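Local coordinates for uncharacterized protein (Thermus thermophilus HB8, PDB 6SCE) that cleaves DNA as a type III CRISPR defence nuclease that is switched on by binding cyclic oligoadenylate, probably through its CARF domains, at residues P16-L21 / S58-L63; V23-R26 / R30-K33; E556-D561 / R565-I570; Y605-G610 / V614-F619. All blocks are in the same frame, centred on the assembly; numbering follows the deposited sequence.

Interaction 1 of 4, residues P16-L21 / S58-L63. With nucleotides of chain B.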
loop_
_atom_site.group_PDB
_atom_site.type_symbol
_atom_site.label_atom_id
_atom_site.label_comp_id
_atom_site.label_asym_id
_atom_site.label_seq_id
_atom_site.Cartn_x
_atom_site.Cartn_y
_atom_site.Cartn_z
ATOM N N PRO A 16 16.335 1.084 -6.880
ATOM C CA PRO A 16 16.370 2.340 -7.644
ATOM C C PRO A 16 17.605 3.178 -7.358
ATOM O O PRO A 16 18.043 3.909 -8.219
ATOM C CB PRO A 16 15.107 3.086 -7.201
ATOM C CG PRO A 16 14.712 2.436 -5.911
ATOM C CD PRO A 16 15.135 0.989 -6.025
ATOM N N ALA A 17 18.167 3.043 -6.155
ATOM C CA ALA A 17 19.411 3.748 -5.797
ATOM C C ALA A 17 20.577 3.199 -6.626
ATOM O O ALA A 17 21.427 3.950 -7.144
ATOM C CB ALA A 17 19.693 3.577 -4.310
ATOM N N TYR A 18 20.615 1.880 -6.734
ATOM C CA TYR A 18 21.634 1.216 -7.551
ATOM C C TYR A 18 21.461 1.524 -9.025
ATOM O O TYR A 18 22.437 1.898 -9.710
ATOM C CB TYR A 18 21.661 -0.278 -7.279
ATOM C CG TYR A 18 22.669 -1.020 -8.110
ATOM C CD1 TYR A 18 24.002 -0.612 -8.161
ATOM C CD2 TYR A 18 22.299 -2.142 -8.833
ATOM C CE1 TYR A 18 24.935 -1.313 -8.917
ATOM C CE2 TYR A 18 23.223 -2.842 -9.583
ATOM C CZ TYR A 18 24.539 -2.415 -9.632
ATOM O OH TYR A 18 25.452 -3.131 -10.399
ATOM N N LEU A 19 20.237 1.455 -9.520
ATOM C CA LEU A 19 19.984 1.826 -10.880
ATOM C C LEU A 19 20.473 3.242 -11.200
ATOM O O LEU A 19 21.105 3.466 -12.256
ATOM C CB LEU A 19 18.493 1.669 -11.200
ATOM C CG LEU A 19 18.050 2.034 -12.600
ATOM C CD1 LEU A 19 18.781 1.198 -13.646
ATOM C CD2 LEU A 19 16.536 1.860 -12.725
ATOM N N GLY A 20 20.216 4.209 -10.296
ATOM C CA GLY A 20 20.651 5.582 -10.519
ATOM C C GLY A 20 22.164 5.693 -10.578
ATOM O O GLY A 20 22.695 6.428 -11.425
ATOM N N LEU A 21 22.864 4.914 -9.755
ATOM C CA LEU A 21 24.325 4.852 -9.811
ATOM C C LEU A 21 24.803 4.329 -11.182
ATOM O O LEU A 21 25.710 4.914 -11.784
ATOM C CB LEU A 21 24.896 4.020 -8.672
ATOM C CG LEU A 21 26.420 3.944 -8.621
ATOM C CD1 LEU A 21 27.120 5.304 -8.573
ATOM C CD2 LEU A 21 26.874 3.075 -7.461
ATOM N N SER A 58 30.870 -1.321 -2.133
ATOM C CA SER A 58 32.255 -1.566 -1.766
ATOM C C SER A 58 32.981 -2.386 -2.859
ATOM O O SER A 58 34.085 -2.033 -3.257
ATOM C CB SER A 58 32.324 -2.223 -0.397
ATOM O OG SER A 58 33.637 -2.656 -0.136
ATOM N N GLU A 59 32.347 -3.427 -3.388
ATOM C CA GLU A 59 32.941 -4.181 -4.500
ATOM C C GLU A 59 33.136 -3.372 -5.754
ATOM O O GLU A 59 34.030 -3.661 -6.575
ATOM C CB GLU A 59 32.077 -5.394 -4.861
ATOM C CG GLU A 59 32.311 -6.584 -3.973
ATOM C CD GLU A 59 31.538 -7.802 -4.428
ATOM O OE1 GLU A 59 31.414 -8.069 -5.654
ATOM O OE2 GLU A 59 31.020 -8.487 -3.539
ATOM N N LYS A 60 32.269 -2.378 -5.949
ATOM C CA LYS A 60 32.372 -1.508 -7.074
ATOM C C LYS A 60 33.471 -0.442 -6.894
ATOM O O LYS A 60 33.697 0.358 -7.801
ATOM C CB LYS A 60 31.026 -0.830 -7.355
ATOM C CG LYS A 60 29.996 -1.780 -7.965
ATOM C CD LYS A 60 28.625 -1.132 -8.134
ATOM C CE LYS A 60 28.671 0.112 -8.984
ATOM N NZ LYS A 60 29.206 -0.103 -10.358
ATOM N N GLY A 61 34.119 -0.423 -5.740
ATOM C CA GLY A 61 35.119 0.593 -5.436
ATOM C C GLY A 61 34.519 1.964 -5.191
ATOM O O GLY A 61 35.198 2.981 -5.348
ATOM N N VAL A 62 33.240 2.004 -4.814
ATOM C CA VAL A 62 32.556 3.276 -4.599
ATOM C C VAL A 62 32.515 3.562 -3.117
ATOM O O VAL A 62 31.868 2.838 -2.332
ATOM C CB VAL A 62 31.137 3.279 -5.203
ATOM C CG1 VAL A 62 30.405 4.592 -4.933
ATOM C CG2 VAL A 62 31.217 3.051 -6.699
ATOM N N LEU A 63 33.237 4.603 -2.711
ATOM C CA LEU A 63 33.168 5.070 -1.333
ATOM C C LEU A 63 31.775 5.688 -1.088
ATOM O O LEU A 63 31.284 6.376 -1.944
ATOM C CB LEU A 63 34.232 6.132 -1.099
ATOM C CG LEU A 63 35.684 5.640 -1.246
ATOM C CD1 LEU A 63 36.648 6.822 -1.204
ATOM C CD2 LEU A 63 35.973 4.634 -0.138
ATOM P P A B 2 11.842 3.308 -1.605
ATOM O OP1 A B 2 11.796 1.903 -1.094
ATOM O OP2 A B 2 13.136 4.066 -1.742
ATOM O "O5'" A B 2 11.140 3.301 -3.048
ATOM C "C5'" A B 2 11.259 4.482 -3.876
ATOM C "C4'" A B 2 10.577 4.234 -5.197
ATOM O "O4'" A B 2 11.317 3.210 -5.915
ATOM C "C3'" A B 2 9.133 3.755 -5.124
ATOM O "O3'" A B 2 8.327 4.384 -6.119
ATOM C "C2'" A B 2 9.247 2.264 -5.436
ATOM O "O2'" A B 2 8.086 1.754 -6.055
ATOM C "C1'" A B 2 10.417 2.254 -6.409
ATOM N N9 A B 2 11.082 0.974 -6.555
ATOM C C8 A B 2 11.058 -0.090 -5.682
ATOM N N7 A B 2 11.711 -1.128 -6.140
ATOM C C5 A B 2 12.175 -0.737 -7.387
ATOM C C6 A B 2 12.925 -1.403 -8.376
ATOM N N6 A B 2 13.289 -2.681 -8.293
ATOM N N1 A B 2 13.252 -0.697 -9.485
ATOM C C2 A B 2 12.790 0.555 -9.601
ATOM N N3 A B 2 12.068 1.280 -8.746
ATOM C C4 A B 2 11.787 0.561 -7.650
HETATM O O HOH W 1 27.691 -2.098 -11.612
#

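Interaction 2 of 4, residues V23-R26 / R30-K33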
loop_
_atom_site.group_PDB
_atom_site.type_symbol
_atom_site.label_atom_id
_atom_site.label_comp_id
_atom_site.label_asym_id
_atom_site.label_seq_id
_atom_site.Cartn_x
_atom_site.Cartn_y
_atom_site.Cartn_z
ATOM N N VAL A 23 23.267 4.605 -13.970
ATOM C CA VAL A 23 23.011 5.683 -14.913
ATOM C C VAL A 23 24.144 6.714 -14.882
ATOM O O VAL A 23 24.695 7.099 -15.944
ATOM C CB VAL A 23 21.673 6.375 -14.615
ATOM C CG1 VAL A 23 21.487 7.656 -15.422
ATOM C CG2 VAL A 23 20.513 5.428 -14.816
ATOM N N VAL A 24 24.521 7.138 -13.683
ATOM C CA VAL A 24 25.596 8.120 -13.537
ATOM C C VAL A 24 26.918 7.577 -14.105
ATOM O O VAL A 24 27.625 8.258 -14.873
ATOM C CB VAL A 24 25.790 8.507 -12.065
ATOM C CG1 VAL A 24 26.948 9.493 -11.927
ATOM C CG2 VAL A 24 24.522 9.164 -11.538
ATOM N N GLU A 25 27.258 6.359 -13.710
ATOM C CA GLU A 25 28.488 5.733 -14.191
ATOM C C GLU A 25 28.525 5.615 -15.702
ATOM O O GLU A 25 29.580 5.847 -16.288
ATOM C CB GLU A 25 28.732 4.370 -13.538
ATOM C CG GLU A 25 29.069 4.462 -12.076
ATOM C CD GLU A 25 29.342 3.115 -11.424
ATOM O OE1 GLU A 25 28.764 2.089 -11.853
ATOM O OE2 GLU A 25 30.097 3.087 -10.439
ATOM N N ARG A 26 27.416 5.270 -16.342
ATOM C CA ARG A 26 27.386 5.134 -17.796
ATOM C C ARG A 26 27.614 6.483 -18.469
ATOM O O ARG A 26 28.321 6.567 -19.470
ATOM C CB ARG A 26 26.055 4.555 -18.278
ATOM C CG ARG A 26 26.066 4.148 -19.752
ATOM C CD ARG A 26 24.675 3.843 -20.271
ATOM N NE ARG A 26 24.732 3.290 -21.618
ATOM C CZ ARG A 26 23.768 3.398 -22.523
ATOM N NH1 ARG A 26 22.647 4.041 -22.235
ATOM N NH2 ARG A 26 23.940 2.862 -23.722
ATOM N N ARG A 30 33.446 6.945 -13.594
ATOM C CA ARG A 30 33.629 6.599 -12.225
ATOM C C ARG A 30 33.201 7.736 -11.282
ATOM O O ARG A 30 33.570 8.885 -11.532
ATOM C CB ARG A 30 35.096 6.257 -12.015
ATOM C CG ARG A 30 35.394 5.737 -10.637
ATOM C CD ARG A 30 36.866 5.344 -10.539
ATOM N NE ARG A 30 37.347 5.605 -9.194
ATOM C CZ ARG A 30 37.695 6.804 -8.741
ATOM N NH1 ARG A 30 37.663 7.869 -9.530
ATOM N NH2 ARG A 30 38.092 6.934 -7.486
ATOM N N VAL A 31 32.471 7.440 -10.196
ATOM C CA VAL A 31 32.064 8.496 -9.261
ATOM C C VAL A 31 33.099 8.632 -8.154
ATOM O O VAL A 31 33.654 7.643 -7.713
ATOM C CB VAL A 31 30.618 8.313 -8.638
ATOM C CG1 VAL A 31 29.615 7.907 -9.704
ATOM C CG2 VAL A 31 30.616 7.348 -7.486
ATOM N N ALA A 32 33.302 9.848 -7.655
ATOM C CA ALA A 32 34.227 10.061 -6.537
ATOM C C ALA A 32 33.700 9.412 -5.276
ATOM O O ALA A 32 34.455 8.836 -4.488
ATOM C CB ALA A 32 34.467 11.559 -6.313
ATOM N N LYS A 33 32.386 9.498 -5.067
ATOM C CA LYS A 33 31.782 8.909 -3.888
ATOM C C LYS A 33 30.269 9.027 -4.021
ATOM O O LYS A 33 29.782 9.731 -4.889
ATOM C CB LYS A 33 32.223 9.620 -2.600
ATOM C CG LYS A 33 31.836 11.088 -2.550
ATOM C CD LYS A 33 32.115 11.701 -1.185
ATOM C CE LYS A 33 31.727 13.173 -1.194
ATOM N NZ LYS A 33 31.924 13.790 0.144
HETATM O O HOH W 2 32.124 4.580 -9.857
#

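Interaction 3 of 4, residues E556-D561 / R565-I570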
loop_
_atom_site.group_PDB
_atom_site.type_symbol
_atom_site.label_atom_id
_atom_site.label_comp_id
_atom_site.label_asym_id
_atom_site.label_seq_id
_atom_site.Cartn_x
_atom_site.Cartn_y
_atom_site.Cartn_z
ATOM N N GLU A 556 -10.484 -9.419 14.508
ATOM C CA GLU A 556 -10.881 -10.843 14.434
ATOM C C GLU A 556 -11.061 -11.333 15.862
ATOM O O GLU A 556 -10.168 -11.146 16.683
ATOM C CB GLU A 556 -9.829 -11.688 13.704
ATOM C CG GLU A 556 -10.147 -13.180 13.586
ATOM C CD GLU A 556 -11.252 -13.500 12.593
ATOM O OE1 GLU A 556 -11.622 -12.630 11.778
ATOM O OE2 GLU A 556 -11.750 -14.645 12.618
ATOM N N CYS A 557 -12.207 -11.962 16.127
ATOM C CA CYS A 557 -12.592 -12.427 17.462
ATOM C C CYS A 557 -12.798 -13.934 17.437
ATOM O O CYS A 557 -13.598 -14.428 16.644
ATOM C CB CYS A 557 -13.909 -11.794 17.886
ATOM S SG CYS A 557 -13.795 -10.027 18.211
ATOM N N LYS A 558 -12.079 -14.645 18.300
ATOM C CA LYS A 558 -12.126 -16.111 18.338
ATOM C C LYS A 558 -12.205 -16.608 19.786
ATOM O O LYS A 558 -11.767 -15.912 20.711
ATOM C CB LYS A 558 -10.894 -16.708 17.646
ATOM C CG LYS A 558 -10.904 -16.614 16.116
ATOM C CD LYS A 558 -12.090 -17.342 15.502
ATOM C CE LYS A 558 -11.796 -17.786 14.080
ATOM N NZ LYS A 558 -13.044 -18.080 13.342
ATOM N N PRO A 559 -12.775 -17.818 19.993
ATOM C CA PRO A 559 -12.777 -18.371 21.359
ATOM C C PRO A 559 -11.373 -18.625 21.903
ATOM O O PRO A 559 -11.104 -18.369 23.080
ATOM C CB PRO A 559 -13.548 -19.688 21.205
ATOM C CG PRO A 559 -14.390 -19.515 19.979
ATOM C CD PRO A 559 -13.600 -18.614 19.061
ATOM N N THR A 560 -10.475 -19.090 21.040
ATOM C CA THR A 560 -9.129 -19.463 21.454
ATOM C C THR A 560 -8.060 -18.868 20.528
ATOM O O THR A 560 -8.378 -18.435 19.419
ATOM C CB THR A 560 -9.010 -21.006 21.465
ATOM O OG1 THR A 560 -10.098 -21.555 22.228
ATOM C CG2 THR A 560 -7.729 -21.455 22.094
ATOM N N ASP A 561 -6.812 -18.846 21.009
ATOM C CA ASP A 561 -5.628 -18.584 20.185
ATOM C C ASP A 561 -5.563 -19.428 18.903
ATOM O O ASP A 561 -4.869 -19.063 17.956
ATOM C CB ASP A 561 -4.341 -18.778 21.007
ATOM C CG ASP A 561 -4.117 -20.228 21.456
ATOM O OD1 ASP A 561 -4.916 -20.748 22.270
ATOM O OD2 ASP A 561 -3.108 -20.831 21.029
ATOM N N ARG A 565 -4.573 -18.123 15.222
ATOM C CA ARG A 565 -3.416 -18.682 14.498
ATOM C C ARG A 565 -3.775 -19.059 13.064
ATOM O O ARG A 565 -3.006 -18.789 12.143
ATOM C CB ARG A 565 -2.838 -19.905 15.218
ATOM C CG ARG A 565 -2.087 -19.573 16.498
ATOM C CD ARG A 565 -1.587 -20.826 17.205
ATOM N NE ARG A 565 -1.512 -20.642 18.659
ATOM C CZ ARG A 565 -0.558 -19.970 19.305
ATOM N NH1 ARG A 565 0.432 -19.381 18.649
ATOM N NH2 ARG A 565 -0.604 -19.874 20.632
ATOM N N GLU A 566 -4.940 -19.687 12.890
ATOM C CA GLU A 566 -5.394 -20.141 11.574
ATOM C C GLU A 566 -5.743 -18.961 10.665
ATOM O O GLU A 566 -5.605 -19.043 9.433
ATOM C CB GLU A 566 -6.627 -21.045 11.709
ATOM C CG GLU A 566 -7.052 -21.728 10.414
ATOM N N ARG A 567 -6.211 -17.874 11.271
ATOM C CA ARG A 567 -6.647 -16.715 10.513
ATOM C C ARG A 567 -5.510 -15.743 10.167
ATOM O O ARG A 567 -5.608 -15.008 9.184
ATOM C CB ARG A 567 -7.766 -16.005 11.270
ATOM C CG ARG A 567 -9.122 -16.661 11.075
ATOM C CD ARG A 567 -9.755 -16.246 9.754
ATOM N NE ARG A 567 -10.022 -14.809 9.734
ATOM C CZ ARG A 567 -10.341 -14.097 8.656
ATOM N NH1 ARG A 567 -10.436 -14.668 7.465
ATOM N NH2 ARG A 567 -10.560 -12.795 8.779
ATOM N N ALA A 568 -4.428 -15.779 10.939
ATOM C CA ALA A 568 -3.376 -14.768 10.858
ATOM C C ALA A 568 -2.758 -14.564 9.458
ATOM O O ALA A 568 -2.561 -13.431 9.046
ATOM C CB ALA A 568 -2.286 -15.051 11.882
ATOM N N PRO A 569 -2.443 -15.655 8.736
ATOM C CA PRO A 569 -1.830 -15.476 7.419
ATOM C C PRO A 569 -2.717 -14.677 6.449
ATOM O O PRO A 569 -2.229 -13.767 5.788
ATOM C CB PRO A 569 -1.652 -16.913 6.911
ATOM C CG PRO A 569 -1.633 -17.758 8.156
ATOM C CD PRO A 569 -2.577 -17.081 9.100
ATOM N N ILE A 570 -3.998 -15.017 6.382
ATOM C CA ILE A 570 -4.925 -14.306 5.509
ATOM C C ILE A 570 -5.216 -12.911 6.059
ATOM O O ILE A 570 -5.257 -11.955 5.314
ATOM C CB ILE A 570 -6.218 -15.112 5.260
ATOM C CG1 ILE A 570 -5.909 -16.217 4.242
ATOM C CG2 ILE A 570 -7.358 -14.222 4.751
ATOM C CD1 ILE A 570 -7.131 -16.967 3.756
#

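Interaction 4 of 4, residues Y605-G610 / V614-F619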
loop_
_atom_site.group_PDB
_atom_site.type_symbol
_atom_site.label_atom_id
_atom_site.label_comp_id
_atom_site.label_asym_id
_atom_site.label_seq_id
_atom_site.Cartn_x
_atom_site.Cartn_y
_atom_site.Cartn_z
ATOM N N TYR A 605 -2.051 -9.034 19.112
ATOM C CA TYR A 605 -2.749 -10.155 19.734
ATOM C C TYR A 605 -3.147 -9.808 21.160
ATOM O O TYR A 605 -2.305 -9.380 21.957
ATOM C CB TYR A 605 -1.854 -11.381 19.744
ATOM C CG TYR A 605 -1.663 -11.960 18.372
ATOM C CD1 TYR A 605 -0.640 -11.514 17.541
ATOM C CD2 TYR A 605 -2.515 -12.932 17.896
ATOM C CE1 TYR A 605 -0.471 -12.053 16.276
ATOM C CE2 TYR A 605 -2.356 -13.474 16.641
ATOM C CZ TYR A 605 -1.334 -13.030 15.831
ATOM O OH TYR A 605 -1.198 -13.584 14.583
HETATM N N MSE A 606 -4.428 -9.989 21.473
HETATM C CA MSE A 606 -4.942 -9.703 22.816
HETATM C C MSE A 606 -5.855 -10.798 23.287
HETATM O O MSE A 606 -6.331 -11.632 22.498
HETATM C CB MSE A 606 -5.722 -8.394 22.818
HETATM C CG MSE A 606 -4.847 -7.222 22.396
HETATM SE SE MSE A 606 -5.854 -5.574 22.620
HETATM C CE MSE A 606 -5.474 -5.183 24.532
ATOM N N ALA A 607 -6.120 -10.807 24.594
ATOM C CA ALA A 607 -6.989 -11.823 25.169
ATOM C C ALA A 607 -7.692 -11.354 26.444
ATOM O O ALA A 607 -7.137 -10.587 27.234
ATOM C CB ALA A 607 -6.201 -13.097 25.431
ATOM N N LEU A 608 -8.928 -11.814 26.612
ATOM C CA LEU A 608 -9.704 -11.530 27.815
ATOM C C LEU A 608 -9.041 -12.217 29.012
ATOM O O LEU A 608 -8.835 -11.590 30.058
ATOM C CB LEU A 608 -11.167 -11.952 27.650
ATOM C CG LEU A 608 -12.086 -10.898 27.027
ATOM C CD1 LEU A 608 -11.586 -10.460 25.657
ATOM C CD2 LEU A 608 -13.514 -11.413 26.918
ATOM N N GLU A 609 -8.686 -13.490 28.837
ATOM C CA GLU A 609 -7.868 -14.215 29.815
ATOM C C GLU A 609 -6.732 -14.966 29.135
ATOM O O GLU A 609 -6.859 -15.401 27.988
ATOM C CB GLU A 609 -8.719 -15.215 30.604
ATOM C CG GLU A 609 -9.833 -14.609 31.444
ATOM C CD GLU A 609 -9.335 -13.703 32.560
ATOM O OE1 GLU A 609 -8.136 -13.763 32.923
ATOM O OE2 GLU A 609 -10.156 -12.916 33.079
ATOM N N GLY A 610 -5.623 -15.118 29.853
ATOM C CA GLY A 610 -4.519 -15.956 29.402
ATOM C C GLY A 610 -3.450 -15.190 28.653
ATOM O O GLY A 610 -3.579 -13.992 28.390
ATOM N N VAL A 614 3.480 -14.206 27.471
ATOM C CA VAL A 614 3.853 -14.723 26.151
ATOM C C VAL A 614 3.583 -13.670 25.074
ATOM O O VAL A 614 3.293 -14.008 23.932
ATOM C CB VAL A 614 3.160 -16.070 25.807
ATOM C CG1 VAL A 614 3.639 -17.167 26.743
ATOM C CG2 VAL A 614 1.645 -15.956 25.859
ATOM N N GLY A 615 3.686 -12.395 25.450
ATOM C CA GLY A 615 3.517 -11.285 24.511
ATOM C C GLY A 615 2.081 -10.820 24.307
ATOM O O GLY A 615 1.853 -9.719 23.808
ATOM N N VAL A 616 1.115 -11.644 24.708
ATOM C CA VAL A 616 -0.293 -11.378 24.438
ATOM C C VAL A 616 -0.782 -10.364 25.446
ATOM O O VAL A 616 -0.563 -10.531 26.643
ATOM C CB VAL A 616 -1.148 -12.653 24.569
ATOM C CG1 VAL A 616 -2.625 -12.345 24.338
ATOM C CG2 VAL A 616 -0.657 -13.730 23.609
ATOM N N TYR A 617 -1.444 -9.320 24.961
ATOM C CA TYR A 617 -1.939 -8.278 25.836
ATOM C C TYR A 617 -3.304 -8.654 26.384
ATOM O O TYR A 617 -4.006 -9.509 25.840
ATOM C CB TYR A 617 -2.009 -6.930 25.124
ATOM C CG TYR A 617 -0.670 -6.407 24.689
ATOM C CD1 TYR A 617 -0.113 -6.794 23.470
ATOM C CD2 TYR A 617 0.044 -5.527 25.488
ATOM C CE1 TYR A 617 1.120 -6.322 23.062
ATOM C CE2 TYR A 617 1.282 -5.043 25.090
ATOM C CZ TYR A 617 1.816 -5.443 23.878
ATOM O OH TYR A 617 3.037 -4.963 23.475
ATOM N N ARG A 618 -3.659 -8.008 27.486
ATOM C CA ARG A 618 -4.894 -8.290 28.172
ATOM C C ARG A 618 -5.970 -7.312 27.701
ATOM O O ARG A 618 -5.800 -6.102 27.761
ATOM C CB ARG A 618 -4.684 -8.209 29.691
ATOM C CG ARG A 618 -5.843 -8.782 30.496
ATOM C CD ARG A 618 -5.608 -8.664 32.001
ATOM N NE ARG A 618 -6.856 -8.411 32.724
ATOM C CZ ARG A 618 -7.786 -9.327 32.996
ATOM N NH1 ARG A 618 -7.636 -10.596 32.621
ATOM N NH2 ARG A 618 -8.882 -8.970 33.657
ATOM N N PHE A 619 -7.084 -7.853 27.230
ATOM C CA PHE A 619 -8.194 -7.048 26.756
ATOM C C PHE A 619 -9.256 -7.041 27.859
ATOM O O PHE A 619 -9.627 -8.121 28.330
ATOM C CB PHE A 619 -8.764 -7.674 25.479
ATOM C CG PHE A 619 -9.774 -6.814 24.786
ATOM C CD1 PHE A 619 -11.120 -6.890 25.118
ATOM C CD2 PHE A 619 -9.375 -5.914 23.808
ATOM C CE1 PHE A 619 -12.050 -6.082 24.489
ATOM C CE2 PHE A 619 -10.298 -5.104 23.175
ATOM C CZ PHE A 619 -11.638 -5.187 23.520
#

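Interaction 1 of 4, residues P16-L21 / S58-L63
Tyr18 and Leu21, one helical turn apart, both meet the bent side chain of Lys60, and most of what they share is aliphatic contact. Lys60 CD approaches the edge of the phenol ring, close to its plane, 3.8 Å from Tyr18 CE1. Its next carbon, Lys60 CE, lies 3.8 Å from Leu21 CD2, where the two side chains run past one another head to tail. With CG anti to the backbone N (chi1 -178°), Leu21 carries its methyls toward Lys60 and Val62, and the same methyl, Leu21 CD2, reaches Val62 CG2 at 4.4 Å. A lysine suits this partly exposed place: its methylenes cover apolar neighbours while its amine stays at polar partners.

The polar link is indirect. A water donates a hydrogen bond to Tyr18 OH (2.7 Å) and accepts one from Lys60 NZ (2.8 Å), while Glu142 forms a further hydrogen bond with the phenol and Glu25 a salt bridge with the amine. Gly61, with positive phi, ends helix 44-59 in a Schellman motif and turns the chain so that Val62 faces Leu21.

At the far end Pro16 packs on a nucleotide of chain B, its CG 3.5 Å from O4' of A2, consistent with a CARF ligand pocket. Helix 15-28 packs on strand 5-10 through Ala17 and Leu21, and on helix 44-59, whose Phe53 and Leu56 meet Tyr18.

Interaction 2 of 4, residues V23-R26 / R30-K33
Val31 is the residue of the loop that touches Val24 and Glu25, and the approach is prepared one position earlier. At Arg30 the backbone comes closest to the helix, with its CA 5.6 Å from the CA of Glu25, while the side chain points away from it; a long charged residue fits such an exposed place.

Next comes Val31, whose amide is tied to the helix through a water: the water accepts from Val31 N at 2.9 Å and donates to Glu25 OE2 at 2.6 Å. The other carboxylate oxygen, OE1, is engaged by Lys60 in a salt bridge, so the two oxygens of Glu25 serve different partners. Beside this polar bridge, Val31 turns CG1 to the helix, where it meets Val24 CG1 at 3.8 Å, the two side chains crossing at about a right angle. Val24 offers that methyl because it is the branch anti to the backbone N (chi1 178°). Val31 CG1 also lies 4.2 Å from Glu25 CG, an aliphatic part of an otherwise charged residue. Compact, branched valines suit this buried corner, where helix 15-28 ends and the chain turns back into strand 33-38, closing a beta-alpha-beta unit of the Rossmann-like CARF type that began with strand 5-10.

Backbone hydrogen bonds of Ala32 with Pro4 and of Lys33 with Tyr6 then lead the chain into strand 33-38, alongside strand 5-10.

Interaction 3 of 4, residues E556-D561 / R565-I570
Asp561 and Arg565, a turn apart at the start of helix 561-579, and Arg567, which reaches back to Glu556, carry this contact between a strand and the helix that follows it in a beta-alpha-beta unit. Glu556, Cys557 and Lys558 match the E-X-K element of PD-(D/E)XK nucleases, so Glu556 and Lys558 are probably active-site residues.

Arg567, bent at chi2 and chi3, meets the Glu556 carboxylate obliquely; its NH2 makes a weak bond of 3.2 Å to Glu556 OE1 within a salt bridge. A flexible arginine suits the place because its folded chain also passes Lys558, with CG 4.2 Å from Lys558 CE.

Asp561 has several partners. Its OD1 accepts from the amide of Arg593. Side-on, Arg565 NE at 2.9 Å and NH2 at 2.7 Å both grip Asp561 OD2 on its anti side, with the guanidinium and carboxylate planes 86° apart. Arg565 also donates through NH1 and NH2 to the carbonyls of Pro596 and Ala595. Cutting Arg565 back to an alanine would probably leave Asp561 OD2 without its guanidinium partner and the two carbonyls without these donors. In the backbone, Arg565 N bonds Asp561 O at 2.9 Å.

Interaction 4 of 4, residues Y605-G610 / V614-F619
The Phe619 ring receives the selenium of Met606, a selenomethionine, at its edge and in its plane: SE lies 3.7 Å from Phe619 CD2, a Met-aromatic contact. Leu608 CD1 comes obliquely to the same ring, 3.6 Å from Phe619 CD1, and Val505 of helix 499-513 also packs on Phe619. At the edge of the Tyr617 ring sits Tyr605 O, while Lys625 and Ala626 of helix 623-627 touch the Tyr617 side chain. The guanidinium of Arg618 has Glu609 at its edge, the two planes 52° apart.

In the backbone, strand 617-618 pairs in parallel with strand 603-607 as the edge strand, within this chain, of the sheet of the probable nuclease domain. Tyr617 N bonds Tyr605 O at 3.1 Å, Ala607 N bonds Tyr617 O at 2.8 Å, and Phe619 N bonds Ala607 O at 2.7 Å. On the sheet face opposite Met606, the small Ala607 lets Val616 CG1 close in to 3.8 Å from its CB.

Arg618 NH1 makes a weak bond of 3.2 Å to Glu609 OE1 as part of a salt bridge, and its NE pairs more strongly with Glu621. A leucine at Arg618 would probably leave both glutamates without this shared positive partner. The chain of Arg618 leaves with CG opposite the backbone N (chi1 -167°) and runs alongside Glu609.

How the interactions relate
Interactions 1 and 2 are buried neighbours that share helix 15-28, their centres 8 Å apart. Lys60 and Glu25 join them in a salt bridge, and Leu21, Val31 and Val62 form one apolar patch; within each pair of segments the polar link runs through a single water. Interactions 3 and 4, only partly buried, belong to another sheet, their centres about 44 to 53 Å from those of interactions 1 and 2, and touch where Ala568 meets Tyr605. Their chemistry is more direct: interaction 3 relies on salt bridges between strand and helix beside the probable nuclease motif, interaction 4 on backbone pairing at the sheet border, with apolar side chains and one salt-bridged pair at its partly exposed end.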